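Local coordinates for protein type-2Aa cytolytic delta-endotoxin (Bacillus thuringiensis serovar kyushuensis, PDB 1CBY) that kills the larvae of dipteran insects by making pores in the epithelial cell membrane of their midgut, and is seen here as the inactive dimeric protoxin, at residues A[189-194]-A[215-220]; A[152-157]-A[167-172]. All coordinates share one frame; numbering follows the deposited sequence.

Interaction 1: A[189-194]-A[215-220]; sequences LAFEVS and VKMKAL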
loop_
_atom_site.group_PDB
_atom_site.type_symbol
_atom_site.label_atom_id
_atom_site.label_comp_id
_atom_site.label_asym_id
_atom_site.label_seq_id
_atom_site.Cartn_x
_atom_site.Cartn_y
_atom_site.Cartn_z
ATOM N N LEU A 189 -14.073 -2.658 7.814
ATOM C CA LEU A 189 -14.960 -2.010 6.854
ATOM C C LEU A 189 -15.223 -2.880 5.625
ATOM O O LEU A 189 -14.289 -3.364 4.989
ATOM C CB LEU A 189 -14.330 -0.687 6.414
ATOM C CG LEU A 189 -15.027 0.139 5.337
ATOM C CD1 LEU A 189 -16.297 0.752 5.901
ATOM C CD2 LEU A 189 -14.080 1.222 4.851
ATOM N N ALA A 190 -16.489 -3.058 5.271
ATOM C CA ALA A 190 -16.835 -3.861 4.106
ATOM C C ALA A 190 -17.898 -3.168 3.273
ATOM O O ALA A 190 -18.927 -2.729 3.791
ATOM C CB ALA A 190 -17.316 -5.232 4.532
ATOM N N PHE A 191 -17.626 -3.046 1.983
ATOM C CA PHE A 191 -18.545 -2.412 1.056
ATOM C C PHE A 191 -19.187 -3.447 0.141
ATOM O O PHE A 191 -18.512 -4.348 -0.358
ATOM C CB PHE A 191 -17.799 -1.422 0.156
ATOM C CG PHE A 191 -17.364 -0.162 0.840
ATOM C CD1 PHE A 191 -18.303 0.757 1.301
ATOM C CD2 PHE A 191 -16.013 0.139 0.969
ATOM C CE1 PHE A 191 -17.901 1.961 1.877
ATOM C CE2 PHE A 191 -15.600 1.340 1.542
ATOM C CZ PHE A 191 -16.548 2.253 1.996
ATOM N N GLU A 192 -20.491 -3.323 -0.068
ATOM C CA GLU A 192 -21.200 -4.194 -0.992
ATOM C C GLU A 192 -21.523 -3.237 -2.128
ATOM O O GLU A 192 -22.385 -2.372 -1.987
ATOM C CB GLU A 192 -22.483 -4.739 -0.375
ATOM C CG GLU A 192 -22.255 -5.729 0.756
ATOM C CD GLU A 192 -23.528 -6.447 1.180
ATOM O OE1 GLU A 192 -24.567 -6.293 0.498
ATOM O OE2 GLU A 192 -23.487 -7.174 2.196
ATOM N N VAL A 193 -20.770 -3.337 -3.216
ATOM C CA VAL A 193 -20.940 -2.451 -4.366
ATOM C C VAL A 193 -21.703 -3.067 -5.541
ATOM O O VAL A 193 -21.526 -4.241 -5.865
ATOM C CB VAL A 193 -19.559 -1.972 -4.871
ATOM C CG1 VAL A 193 -19.714 -0.935 -5.984
ATOM C CG2 VAL A 193 -18.747 -1.421 -3.714
ATOM N N SER A 194 -22.531 -2.254 -6.184
ATOM C CA SER A 194 -23.310 -2.667 -7.343
ATOM C C SER A 194 -23.268 -1.492 -8.324
ATOM O O SER A 194 -23.480 -0.340 -7.925
ATOM C CB SER A 194 -24.751 -2.977 -6.928
ATOM O OG SER A 194 -25.553 -3.348 -8.037
ATOM N N VAL A 215 -24.301 1.367 -2.951
ATOM C CA VAL A 215 -23.219 1.002 -2.059
ATOM C C VAL A 215 -23.719 0.820 -0.647
ATOM O O VAL A 215 -24.303 1.736 -0.069
ATOM C CB VAL A 215 -22.109 2.093 -2.044
ATOM C CG1 VAL A 215 -21.028 1.748 -1.024
ATOM C CG2 VAL A 215 -21.495 2.254 -3.428
ATOM N N LYS A 216 -23.528 -0.375 -0.107
ATOM C CA LYS A 216 -23.914 -0.648 1.264
ATOM C C LYS A 216 -22.610 -0.723 2.041
ATOM O O LYS A 216 -21.609 -1.228 1.528
ATOM C CB LYS A 216 -24.696 -1.954 1.388
ATOM C CG LYS A 216 -25.082 -2.253 2.826
ATOM C CD LYS A 216 -26.195 -3.259 2.936
ATOM C CE LYS A 216 -26.559 -3.452 4.388
ATOM N NZ LYS A 216 -27.671 -4.419 4.545
ATOM N N MET A 217 -22.617 -0.204 3.261
ATOM C CA MET A 217 -21.419 -0.186 4.086
ATOM C C MET A 217 -21.673 -0.847 5.435
ATOM O O MET A 217 -22.718 -0.633 6.055
ATOM C CB MET A 217 -20.975 1.268 4.278
ATOM C CG MET A 217 -19.605 1.456 4.895
ATOM S SD MET A 217 -19.098 3.196 4.926
ATOM C CE MET A 217 -18.709 3.398 6.649
ATOM N N LYS A 218 -20.738 -1.687 5.861
ATOM C CA LYS A 218 -20.833 -2.385 7.143
ATOM C C LYS A 218 -19.531 -2.100 7.869
ATOM O O LYS A 218 -18.454 -2.467 7.391
ATOM C CB LYS A 218 -21.016 -3.888 6.921
ATOM C CG LYS A 218 -22.365 -4.248 6.318
ATOM C CD LYS A 218 -22.397 -5.677 5.798
ATOM C CE LYS A 218 -21.568 -5.818 4.530
ATOM N NZ LYS A 218 -21.520 -7.223 4.041
ATOM N N ALA A 219 -19.628 -1.409 8.999
ATOM C CA ALA A 219 -18.447 -1.031 9.760
ATOM C C ALA A 219 -18.720 -0.832 11.240
ATOM O O ALA A 219 -19.852 -0.569 11.658
ATOM C CB ALA A 219 -17.859 0.248 9.187
ATOM N N LEU A 220 -17.662 -0.962 12.029
ATOM C CA LEU A 220 -17.742 -0.763 13.462
ATOM C C LEU A 220 -16.344 -0.417 13.937
ATOM O O LEU A 220 -15.359 -0.936 13.407
ATOM C CB LEU A 220 -18.256 -2.013 14.180
ATOM C CG LEU A 220 -17.320 -3.194 14.430
ATOM C CD1 LEU A 220 -17.932 -4.089 15.482
ATOM C CD2 LEU A 220 -17.073 -3.964 13.147
#
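Two neighbouring antiparallel strands of the central beta sheet meet here, with Phe191 opposite Met217 and Glu192 opposite Lys216. Backbone bonds join Ala190 to Lys218 and Glu192 to Lys216, two for each pair.

Leu189, Phe191, Val193, Val215 and Met217 all point to one face. CG of Phe191 lies anti to its carbonyl carbon (chi1 -73°), and its ring leans toward the partner strand. Met217 runs alongside it, pointing the same way. Met217 SD lies 3.5 Å from Phe191 CE1, an oblique Met-aromatic contact. Val215 CG1 reaches Phe191 CD1 at 3.7 Å. Leu189 CD1 sits above one face of the Phe191 ring, toward its rim, and also touches Met217 CG at 3.5 Å. Ile118, Leu114, Met110 and Ile117 of helix 107-122 pack against this apolar face.

The other face carries Ala190 and the charged side chains of Glu192, Lys216 and Lys218. Lys218 bends at chi3 (-72°), which brings NZ diagonally across to Glu192 OE2 at 2.7 Å. This salt bridge uses the anti lone pair of the carboxylate oxygen. Lys218 NZ also donates to Phe75 O, so a second bond grips the buried ammonium.

This is an antiparallel strand pair of the Cyt-toxin alpha/beta fold, with helix 107-122 packed on the face that carries Leu189, Phe191, Val215 and Met217.

Interaction 2: A[152-157]-A[167-172]; sequences EAWIFW and YYYNIL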
loop_
_atom_site.group_PDB
_atom_site.type_symbol
_atom_site.label_atom_id
_atom_site.label_comp_id
_atom_site.label_asym_id
_atom_site.label_seq_id
_atom_site.Cartn_x
_atom_site.Cartn_y
_atom_site.Cartn_z
ATOM N N GLU A 152 -7.491 -10.941 -6.147
ATOM C CA GLU A 152 -7.018 -10.677 -4.792
ATOM C C GLU A 152 -8.133 -11.104 -3.848
ATOM O O GLU A 152 -9.307 -10.952 -4.166
ATOM C CB GLU A 152 -6.711 -9.192 -4.609
ATOM C CG GLU A 152 -5.646 -8.636 -5.559
ATOM C CD GLU A 152 -4.234 -9.138 -5.270
ATOM O OE1 GLU A 152 -4.040 -9.920 -4.314
ATOM O OE2 GLU A 152 -3.306 -8.737 -6.002
ATOM N N ALA A 153 -7.770 -11.591 -2.670
ATOM C CA ALA A 153 -8.748 -12.077 -1.697
ATOM C C ALA A 153 -9.756 -11.086 -1.122
ATOM O O ALA A 153 -10.844 -11.488 -0.706
ATOM C CB ALA A 153 -8.036 -12.797 -0.563
ATOM N N TRP A 154 -9.399 -9.806 -1.069
ATOM C CA TRP A 154 -10.297 -8.799 -0.503
ATOM C C TRP A 154 -11.462 -8.391 -1.395
ATOM O O TRP A 154 -12.336 -7.637 -0.962
ATOM C CB TRP A 154 -9.518 -7.562 -0.033
ATOM C CG TRP A 154 -8.751 -6.856 -1.100
ATOM C CD1 TRP A 154 -9.232 -5.935 -1.979
ATOM C CD2 TRP A 154 -7.356 -7.000 -1.391
ATOM N NE1 TRP A 154 -8.223 -5.496 -2.802
ATOM C CE2 TRP A 154 -7.062 -6.134 -2.462
ATOM C CE3 TRP A 154 -6.327 -7.776 -0.846
ATOM C CZ2 TRP A 154 -5.782 -6.020 -3.002
ATOM C CZ3 TRP A 154 -5.053 -7.662 -1.380
ATOM C CH2 TRP A 154 -4.793 -6.790 -2.451
ATOM N N ILE A 155 -11.479 -8.877 -2.632
ATOM C CA ILE A 155 -12.572 -8.549 -3.540
ATOM C C ILE A 155 -13.249 -9.792 -4.116
ATOM O O ILE A 155 -12.595 -10.662 -4.683
ATOM C CB ILE A 155 -12.125 -7.589 -4.673
ATOM C CG1 ILE A 155 -13.306 -7.294 -5.601
ATOM C CG2 ILE A 155 -10.927 -8.155 -5.424
ATOM C CD1 ILE A 155 -13.039 -6.196 -6.593
ATOM N N PHE A 156 -14.565 -9.868 -3.945
ATOM C CA PHE A 156 -15.357 -10.991 -4.432
ATOM C C PHE A 156 -16.469 -10.499 -5.348
ATOM O O PHE A 156 -17.405 -9.838 -4.893
ATOM C CB PHE A 156 -15.974 -11.751 -3.254
ATOM C CG PHE A 156 -16.842 -12.912 -3.662
ATOM C CD1 PHE A 156 -16.283 -14.049 -4.233
ATOM C CD2 PHE A 156 -18.217 -12.872 -3.459
ATOM C CE1 PHE A 156 -17.079 -15.128 -4.592
ATOM C CE2 PHE A 156 -19.021 -13.946 -3.815
ATOM C CZ PHE A 156 -18.452 -15.076 -4.382
ATOM N N TRP A 157 -16.368 -10.831 -6.631
ATOM C CA TRP A 157 -17.373 -10.427 -7.608
ATOM C C TRP A 157 -18.576 -11.360 -7.553
ATOM O O TRP A 157 -18.514 -12.435 -6.956
ATOM C CB TRP A 157 -16.793 -10.456 -9.022
ATOM C CG TRP A 157 -15.501 -9.711 -9.188
ATOM C CD1 TRP A 157 -14.244 -10.200 -8.972
ATOM C CD2 TRP A 157 -15.332 -8.367 -9.670
ATOM N NE1 TRP A 157 -13.308 -9.253 -9.302
ATOM C CE2 TRP A 157 -13.943 -8.120 -9.730
ATOM C CE3 TRP A 157 -16.217 -7.355 -10.061
ATOM C CZ2 TRP A 157 -13.416 -6.901 -10.168
ATOM C CZ3 TRP A 157 -15.694 -6.143 -10.495
ATOM C CH2 TRP A 157 -14.304 -5.928 -10.545
ATOM N N TYR A 167 -19.889 -6.609 -6.339
ATOM C CA TYR A 167 -18.721 -7.169 -5.671
ATOM C C TYR A 167 -18.623 -6.791 -4.202
ATOM O O TYR A 167 -19.281 -5.862 -3.739
ATOM C CB TYR A 167 -17.420 -6.798 -6.407
ATOM C CG TYR A 167 -17.152 -5.312 -6.582
ATOM C CD1 TYR A 167 -16.487 -4.581 -5.596
ATOM C CD2 TYR A 167 -17.529 -4.648 -7.751
ATOM C CE1 TYR A 167 -16.202 -3.230 -5.771
ATOM C CE2 TYR A 167 -17.248 -3.297 -7.937
ATOM C CZ TYR A 167 -16.584 -2.594 -6.941
ATOM O OH TYR A 167 -16.299 -1.257 -7.118
ATOM N N TYR A 168 -17.840 -7.564 -3.465
ATOM C CA TYR A 168 -17.618 -7.319 -2.054
ATOM C C TYR A 168 -16.192 -6.823 -1.938
ATOM O O TYR A 168 -15.310 -7.302 -2.654
ATOM C CB TYR A 168 -17.777 -8.611 -1.258
ATOM C CG TYR A 168 -19.176 -9.176 -1.278
ATOM C CD1 TYR A 168 -20.287 -8.344 -1.177
ATOM C CD2 TYR A 168 -19.391 -10.549 -1.375
ATOM C CE1 TYR A 168 -21.576 -8.863 -1.167
ATOM C CE2 TYR A 168 -20.677 -11.078 -1.367
ATOM C CZ TYR A 168 -21.762 -10.230 -1.261
ATOM O OH TYR A 168 -23.038 -10.744 -1.227
ATOM N N TYR A 169 -15.970 -5.842 -1.073
ATOM C CA TYR A 169 -14.634 -5.304 -0.871
ATOM C C TYR A 169 -14.432 -5.155 0.626
ATOM O O TYR A 169 -15.165 -4.422 1.283
ATOM C CB TYR A 169 -14.501 -3.964 -1.577
ATOM C CG TYR A 169 -13.076 -3.575 -1.874
ATOM C CD1 TYR A 169 -12.220 -3.153 -0.857
ATOM C CD2 TYR A 169 -12.583 -3.610 -3.177
ATOM C CE1 TYR A 169 -10.908 -2.771 -1.131
ATOM C CE2 TYR A 169 -11.269 -3.229 -3.459
ATOM C CZ TYR A 169 -10.443 -2.810 -2.429
ATOM O OH TYR A 169 -9.161 -2.413 -2.699
ATOM N N ASN A 170 -13.461 -5.881 1.165
ATOM C CA ASN A 170 -13.187 -5.854 2.596
ATOM C C ASN A 170 -11.907 -5.093 2.887
ATOM O O ASN A 170 -10.861 -5.354 2.282
ATOM C CB ASN A 170 -13.075 -7.274 3.143
ATOM C CG ASN A 170 -14.272 -8.135 2.784
ATOM O OD1 ASN A 170 -15.419 -7.683 2.842
ATOM N ND2 ASN A 170 -14.010 -9.380 2.405
ATOM N N ILE A 171 -11.997 -4.182 3.851
ATOM C CA ILE A 171 -10.892 -3.323 4.272
ATOM C C ILE A 171 -10.819 -3.352 5.799
ATOM O O ILE A 171 -11.834 -3.562 6.465
ATOM C CB ILE A 171 -11.153 -1.849 3.847
ATOM C CG1 ILE A 171 -11.278 -1.739 2.329
ATOM C CG2 ILE A 171 -10.035 -0.940 4.333
ATOM C CD1 ILE A 171 -11.772 -0.387 1.858
ATOM N N LEU A 172 -9.621 -3.187 6.350
ATOM C CA LEU A 172 -9.466 -3.146 7.798
ATOM C C LEU A 172 -8.430 -2.100 8.140
ATOM O O LEU A 172 -7.289 -2.167 7.678
ATOM C CB LEU A 172 -9.048 -4.500 8.381
ATOM C CG LEU A 172 -8.942 -4.480 9.914
ATOM C CD1 LEU A 172 -9.816 -5.551 10.540
ATOM C CD2 LEU A 172 -7.494 -4.631 10.359
#
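Trp154 and Tyr169 meet side by side, pointing the same way. Trp154 CD1 lies over one face of the tyrosine ring, toward its rim, and is 3.4 Å from Tyr169 CZ. The two ring planes are turned 58° apart, an oblique pairing. With CG of Trp154 between its backbone N and carbonyl carbon (chi1 60°), the indole lies alongside Tyr169.

Further along, Ile155 CD1 meets Tyr167 CD1 at 3.9 Å. Trp157 CZ3 approaches the other side of that ring's rim, 3.6 Å from Tyr167 CD2. On the opposite face of the sheet, the Phe156 and Tyr168 rings meet rim to rim with their planes only 20° apart. Neither ring lies over the other.

The backbone sets this register. Phe156 and Tyr168 form a hydrogen-bonded antiparallel pair. Asn170 N adds a bond to Trp154 O at 3.0 Å. A type I turn from Glu152 to Ile155 leads the chain into the short strand.

Outside the pair, Trp154 NE1 donates to Gln149 OE1, and Tyr169 OH is hydrogen-bonded to Gln149 OE1 and to Asn44 OD1. Tyr167 OH bonds to Thr142 O, and Asn170 ND2 to Asn42 O. Trp154 also meets the ring of His30 of the second subunit.

The chemistry is thus mainly aromatic packing, with buried polar ends satisfied by neighbouring residues, and it places one tryptophan at the protoxin dimer contact.

Interactions 1 and 2 lie in one sheet, their centres about 10 Å apart. Strand 165-175 gives one side of interaction 2, and strand 183-195, which follows it in the chain, gives one side of interaction 1. These two strands are antiparallel neighbours, so the contacts abut. Leu189 O and Ile171 N are 2.7 Å apart, and Phe191 N and Tyr169 O 2.9 Å, both probable hydrogen bonds. Glu192 CG packs on Tyr168 CE1 at 3.7 Å, and Ala190 CB lies beside Asn170 OD1. Both interactions are away from the processing sites at Ser38 and Ser228. Interaction 2 reaches the second subunit, whereas interaction 1 does not touch it.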